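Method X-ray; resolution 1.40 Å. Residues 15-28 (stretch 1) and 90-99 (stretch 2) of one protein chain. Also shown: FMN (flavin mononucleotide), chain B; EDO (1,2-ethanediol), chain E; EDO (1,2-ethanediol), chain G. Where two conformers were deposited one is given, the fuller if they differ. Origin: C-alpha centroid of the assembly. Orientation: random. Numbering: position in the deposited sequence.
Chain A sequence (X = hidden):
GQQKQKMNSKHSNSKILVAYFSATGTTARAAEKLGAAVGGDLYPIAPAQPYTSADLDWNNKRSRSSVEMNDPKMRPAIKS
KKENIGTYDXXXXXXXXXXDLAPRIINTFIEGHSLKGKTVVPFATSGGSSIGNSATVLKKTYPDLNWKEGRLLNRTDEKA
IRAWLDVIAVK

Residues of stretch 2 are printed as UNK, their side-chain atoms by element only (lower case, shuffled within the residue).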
# COMPACT_ATOMS: atom_id res chain seq x y z
N LYS A 15 12.66 -3.81 12.63
CA LYS A 15 11.50 -4.71 12.52
C LYS A 15 10.60 -4.14 11.41
O LYS A 15 10.19 -2.97 11.48
CB LYS A 15 10.72 -4.82 13.81
CG LYS A 15 9.80 -6.05 13.82
CD LYS A 15 8.93 -6.15 15.04
CE LYS A 15 8.05 -7.40 14.98
NZ LYS A 15 7.10 -7.46 16.15
N ILE A 16 10.34 -4.96 10.40
CA ILE A 16 9.71 -4.53 9.15
C ILE A 16 8.34 -5.19 8.98
O ILE A 16 8.20 -6.41 9.14
CB ILE A 16 10.58 -4.86 7.91
CG1 ILE A 16 11.95 -4.21 8.05
CG2 ILE A 16 9.86 -4.48 6.60
CD1 ILE A 16 12.88 -4.50 6.88
N LEU A 17 7.33 -4.36 8.70
CA LEU A 17 6.02 -4.80 8.27
C LEU A 17 5.79 -4.43 6.82
O LEU A 17 6.13 -3.31 6.40
CB LEU A 17 4.94 -4.14 9.11
CG LEU A 17 3.50 -4.56 8.86
CD1 LEU A 17 3.29 -6.05 9.20
CD2 LEU A 17 2.54 -3.65 9.62
N VAL A 18 5.24 -5.39 6.08
CA VAL A 18 4.77 -5.19 4.71
C VAL A 18 3.24 -5.27 4.77
O VAL A 18 2.68 -6.37 4.80
CB VAL A 18 5.42 -6.17 3.71
CG1 VAL A 18 4.91 -5.94 2.29
CG2 VAL A 18 6.96 -6.15 3.78
N ALA A 19 2.61 -4.11 4.81
CA ALA A 19 1.15 -4.02 4.78
C ALA A 19 0.73 -3.83 3.33
O ALA A 19 1.39 -3.11 2.58
CB ALA A 19 0.66 -2.83 5.66
N TYR A 20 -0.37 -4.47 2.93
CA TYR A 20 -0.80 -4.34 1.56
C TYR A 20 -2.27 -4.60 1.38
O TYR A 20 -2.85 -5.44 2.10
CB TYR A 20 0.02 -5.26 0.62
CG TYR A 20 -0.28 -6.71 0.85
CD1 TYR A 20 0.32 -7.43 1.88
CD2 TYR A 20 -1.26 -7.34 0.10
CE1 TYR A 20 0.00 -8.76 2.10
CE2 TYR A 20 -1.58 -8.64 0.32
CZ TYR A 20 -0.95 -9.36 1.33
OH TYR A 20 -1.28 -10.69 1.55
N PHE A 21 -2.84 -3.91 0.41
CA PHE A 21 -4.17 -4.22 -0.11
C PHE A 21 -4.00 -4.81 -1.51
O PHE A 21 -3.21 -4.33 -2.33
CB PHE A 21 -4.99 -2.92 -0.18
CG PHE A 21 -6.30 -3.06 -0.94
CD1 PHE A 21 -7.27 -3.94 -0.53
CD2 PHE A 21 -6.53 -2.29 -2.05
CE1 PHE A 21 -8.44 -4.06 -1.23
CE2 PHE A 21 -7.70 -2.40 -2.75
CZ PHE A 21 -8.66 -3.31 -2.33
N SER A 22 -4.75 -5.88 -1.77
CA SER A 22 -4.77 -6.50 -3.07
C SER A 22 -6.18 -6.97 -3.36
O SER A 22 -6.76 -7.73 -2.57
CB SER A 22 -3.81 -7.67 -3.10
OG SER A 22 -3.73 -8.25 -4.40
N ALA A 23 -6.74 -6.53 -4.47
CA ALA A 23 -8.08 -6.96 -4.87
C ALA A 23 -8.09 -8.21 -5.73
O ALA A 23 -9.02 -9.04 -5.60
CB ALA A 23 -8.82 -5.81 -5.58
N THR A 24 -7.11 -8.35 -6.63
CA THR A 24 -7.00 -9.53 -7.48
C THR A 24 -5.68 -10.30 -7.41
O THR A 24 -5.37 -11.10 -8.32
CB THR A 24 -7.34 -9.23 -8.96
OG1 THR A 24 -6.61 -8.11 -9.43
CG2 THR A 24 -8.86 -9.01 -9.14
N GLY A 25 -4.91 -10.09 -6.35
CA GLY A 25 -3.74 -10.92 -6.09
C GLY A 25 -2.40 -10.38 -6.56
O GLY A 25 -1.36 -10.86 -6.12
N THR A 26 -2.40 -9.42 -7.49
CA THR A 26 -1.16 -8.96 -8.12
C THR A 26 -0.25 -8.28 -7.08
O THR A 26 0.94 -8.56 -6.99
CB THR A 26 -1.42 -7.98 -9.28
OG1 THR A 26 -2.43 -8.51 -10.14
CG2 THR A 26 -0.15 -7.72 -10.09
N THR A 27 -0.84 -7.39 -6.30
CA THR A 27 -0.09 -6.70 -5.25
C THR A 27 0.29 -7.66 -4.13
O THR A 27 1.36 -7.49 -3.52
CB THR A 27 -0.88 -5.50 -4.71
OG1 THR A 27 -1.33 -4.73 -5.84
CG2 THR A 27 -0.02 -4.61 -3.82
N ALA A 28 -0.55 -8.64 -3.84
CA ALA A 28 -0.19 -9.65 -2.84
C ALA A 28 1.11 -10.37 -3.24
O ALA A 28 1.97 -10.65 -2.40
CB ALA A 28 -1.33 -10.65 -2.65
N UNK A 90 9.73 0.03 10.40
CA UNK A 90 9.52 0.35 8.99
C UNK A 90 8.21 -0.32 8.58
O UNK A 90 7.99 -1.52 8.89
c UNK A 90 12.03 0.34 8.61
c UNK A 90 10.66 -0.22 8.14
c UNK A 90 10.43 0.00 6.67
N UNK A 91 7.36 0.43 7.89
CA UNK A 91 6.10 -0.11 7.38
C UNK A 91 6.04 0.21 5.88
O UNK A 91 6.00 1.39 5.45
c UNK A 91 3.56 -0.06 7.50
c UNK A 91 4.88 0.46 8.12
c UNK A 91 4.94 0.14 9.61
N UNK A 92 6.11 -0.83 5.05
CA UNK A 92 5.83 -0.71 3.63
C UNK A 92 4.32 -0.79 3.48
O UNK A 92 3.67 -1.55 4.21
c UNK A 92 8.62 -1.09 1.77
c UNK A 92 6.50 -1.84 2.83
c UNK A 92 7.99 -1.77 2.80
c UNK A 92 10.77 -1.63 2.71
c UNK A 92 10.01 -1.00 1.73
c UNK A 92 10.16 -2.31 3.74
c UNK A 92 8.78 -2.38 3.78
N UNK A 93 3.77 0.03 2.57
CA UNK A 93 2.33 0.06 2.32
C UNK A 93 2.09 -0.13 0.83
O UNK A 93 2.44 0.73 0.02
c UNK A 93 0.20 1.34 2.48
c UNK A 93 1.98 1.67 4.22
c UNK A 93 1.43 3.03 4.74
c UNK A 93 1.69 1.38 2.75
N UNK A 94 1.54 -1.29 0.45
CA UNK A 94 1.35 -1.64 -0.92
C UNK A 94 -0.09 -1.63 -1.38
O UNK A 94 -1.03 -1.90 -0.60
N UNK A 95 -0.27 -1.35 -2.66
CA UNK A 95 -1.60 -1.20 -3.25
C UNK A 95 -1.55 -1.33 -4.76
O UNK A 95 -0.55 -1.01 -5.39
c UNK A 95 -1.36 1.35 -3.02
c UNK A 95 0.35 2.84 -2.18
o UNK A 95 1.21 4.61 -3.54
c UNK A 95 -2.26 0.14 -2.84
c UNK A 95 -0.50 1.75 -2.00
c UNK A 95 0.34 3.53 -3.37
c UNK A 95 -0.50 3.14 -4.37
c UNK A 95 -1.34 2.06 -4.18
N UNK A 96 -2.68 -1.69 -5.37
CA UNK A 96 -2.85 -1.48 -6.79
C UNK A 96 -3.11 -0.00 -7.06
O UNK A 96 -3.76 0.67 -6.25
c UNK A 96 -4.10 -2.29 -7.11
c UNK A 96 -4.92 -2.23 -5.84
c UNK A 96 -3.89 -2.23 -4.73
N UNK A 97 -2.63 0.52 -8.17
CA UNK A 97 -2.96 1.89 -8.61
C UNK A 97 -4.38 1.90 -9.14
O UNK A 97 -4.69 1.14 -10.04
c UNK A 97 -0.56 2.41 -9.33
c UNK A 97 -0.28 3.24 -8.06
c UNK A 97 -2.04 2.36 -9.76
c UNK A 97 -2.50 3.74 -10.32
N UNK A 98 -5.25 2.73 -8.57
CA UNK A 98 -6.62 2.93 -9.03
C UNK A 98 -6.79 4.41 -9.40
O UNK A 98 -6.67 5.28 -8.54
c UNK A 98 -10.51 0.23 -5.17
c UNK A 98 -7.86 1.12 -7.72
c UNK A 98 -7.64 2.57 -7.96
c UNK A 98 -10.33 -1.16 -5.24
c UNK A 98 -8.64 -0.84 -6.82
c UNK A 98 -9.41 -1.70 -6.06
n UNK A 98 -7.66 -1.13 -7.73
c UNK A 98 -8.79 0.56 -6.78
c UNK A 98 -9.75 1.11 -5.92
c UNK A 98 -7.17 0.05 -8.25
N UNK A 99 -7.03 4.68 -10.69
CA UNK A 99 -7.16 6.05 -11.17
C UNK A 99 -5.98 6.94 -10.70
O UNK A 99 -6.16 8.07 -10.28
c UNK A 99 -11.74 5.88 -14.96
c UNK A 99 -8.51 6.62 -10.73
c UNK A 99 -10.39 4.85 -10.72
c UNK A 99 -11.28 5.13 -12.76
n UNK A 99 -11.35 4.41 -11.60
c UNK A 99 -10.23 6.06 -12.62
c UNK A 99 -9.67 5.88 -11.30
c UNK A 99 -10.70 6.82 -14.85
c UNK A 99 -9.94 6.91 -13.68
c UNK A 99 -12.04 5.02 -13.92
N1 FMN B . -3.65 0.62 -13.73
C2 FMN B . -2.91 1.71 -14.13
O2 FMN B . -1.84 1.53 -14.70
N3 FMN B . -3.40 2.99 -13.90
C4 FMN B . -4.63 3.23 -13.31
O4 FMN B . -4.94 4.42 -13.10
C4A FMN B . -5.40 2.11 -12.94
N5 FMN B . -6.68 2.29 -12.36
C5A FMN B . -7.38 1.14 -11.98
C6 FMN B . -8.64 1.28 -11.37
C7 FMN B . -9.35 0.18 -10.96
C7M FMN B . -10.67 0.35 -10.27
C8 FMN B . -8.84 -1.09 -11.13
C8M FMN B . -9.63 -2.30 -10.70
C9 FMN B . -7.60 -1.25 -11.75
C9A FMN B . -6.84 -0.13 -12.16
N10 FMN B . -5.58 -0.28 -12.76
C10 FMN B . -4.87 0.83 -13.14
C1' FMN B . -4.98 -1.65 -12.92
C2' FMN B . -4.39 -2.10 -11.56
O2' FMN B . -3.54 -1.15 -10.96
C3' FMN B . -3.53 -3.37 -11.70
O3' FMN B . -4.24 -4.38 -12.49
C4' FMN B . -3.01 -3.94 -10.35
O4' FMN B . -1.93 -4.79 -10.65
C5' FMN B . -4.14 -4.81 -9.67
O5' FMN B . -3.58 -5.25 -8.46
P FMN B . -4.30 -6.33 -7.52
O1P FMN B . -4.36 -7.61 -8.36
O2P FMN B . -3.55 -6.42 -6.27
O3P FMN B . -5.71 -5.87 -7.17
C1 EDO E . -6.41 -9.07 1.88
O1 EDO E . -7.76 -9.09 1.40
C2 EDO E . -5.48 -8.11 1.11
O2 EDO E . -6.12 -6.96 0.62
C1 EDO G . -3.68 -11.28 -0.12
O1 EDO G . -3.33 -11.98 1.08
C2 EDO G . -4.45 -12.01 -1.24
O2 EDO G . -3.75 -13.02 -2.03

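Position 90 opens a strand that runs parallel to 16-20. Its side chain is three carbons, one carrying two, and its first carbon, CB, lies 4.2 Å from I16 CG1. A beta-branched aliphatic group fits this buried slot: V90. The backbone does the registering, with V90 N donating to K15 O at 3.2 Å and L17 N to V90 O at 2.9 Å.

Position 91 again has three carbons forked at the first, now on the face of L17 and A19. The small fork rests near both of those side chains without crowding them. This is V91, and its CG1 stands 4.3 Å from L17 CD2 and 4.4 Å from A19 CB.

Position 92 carries one carbon and then a ring of six carbons with no oxygen. The ring returns to the face of I16 and V18, its nearest carbon 3.6 Å from I16 CG2 and near the plane of the ring. This is F92; the atom at I16 is CE1, and CD1 lies 4.2 Å from V18 CG2. Its backbone bonds at both ends, F92 N to L17 O and A19 N to F92 O, each at 2.8 Å.

Position 93 has four carbons, forked at the first, with one arm two carbons long. Although bridged to A19 and on the same face, the side chain itself makes little contact with stretch 1. This is I93; the backbone supplies the touch, I93 CA sitting 3.3 Å from A19 O in a CA-H...O contact.

Position 94 has no side-chain atoms, hence G94. Here the strands draw closest in register, CA to CA 4.3 Å from Y20, and an ideal CB would sit a tight 3.5 Å from Y20 CB and 3.7 Å from T27 CG2. The ladder runs on through this residue, G94 N donating to A19 O at 2.8 Å and F21 N to G94 O at 2.9 Å.

Position 95 shows one carbon and a six-carbon ring bearing an oxygen. The end of this side chain leads away from stretch 1, while the backbone N lies 3.5 Å from T27 CG2. It is Y95.

At position 96 three carbons close a ring onto the backbone nitrogen, and one of them packs 3.8 Å from F21 CD2. This is P96, the packing atom its CD. With no hydrogen on that nitrogen, the ladder cannot continue, and F21 O is left without a partner.

Position 97, four carbons forked at the first with a two-carbon arm, misses stretch 1. It is I97, and its O accepts from FMN O2' at 2.7 Å.

Position 98 holds one carbon, then fused five- and six-membered rings of eight carbons and one nitrogen. The edge of F21 meets the face of this system: W98. FMN C7 lies over one face.

Position 99 has the same atoms, one carbon and fused rings of eight carbons and one nitrogen, beyond reach of stretch 1. It is W99; its N donates to FMN N5 at 2.9 Å.

The contact works by division along its length: six backbone hydrogen bonds set the register, alternating apolar side chains fill both faces, glycine admits close approach, and beyond the ladder both stretches turn to the flavin.

Stretch 2 90-99: VVFIGYPIWW
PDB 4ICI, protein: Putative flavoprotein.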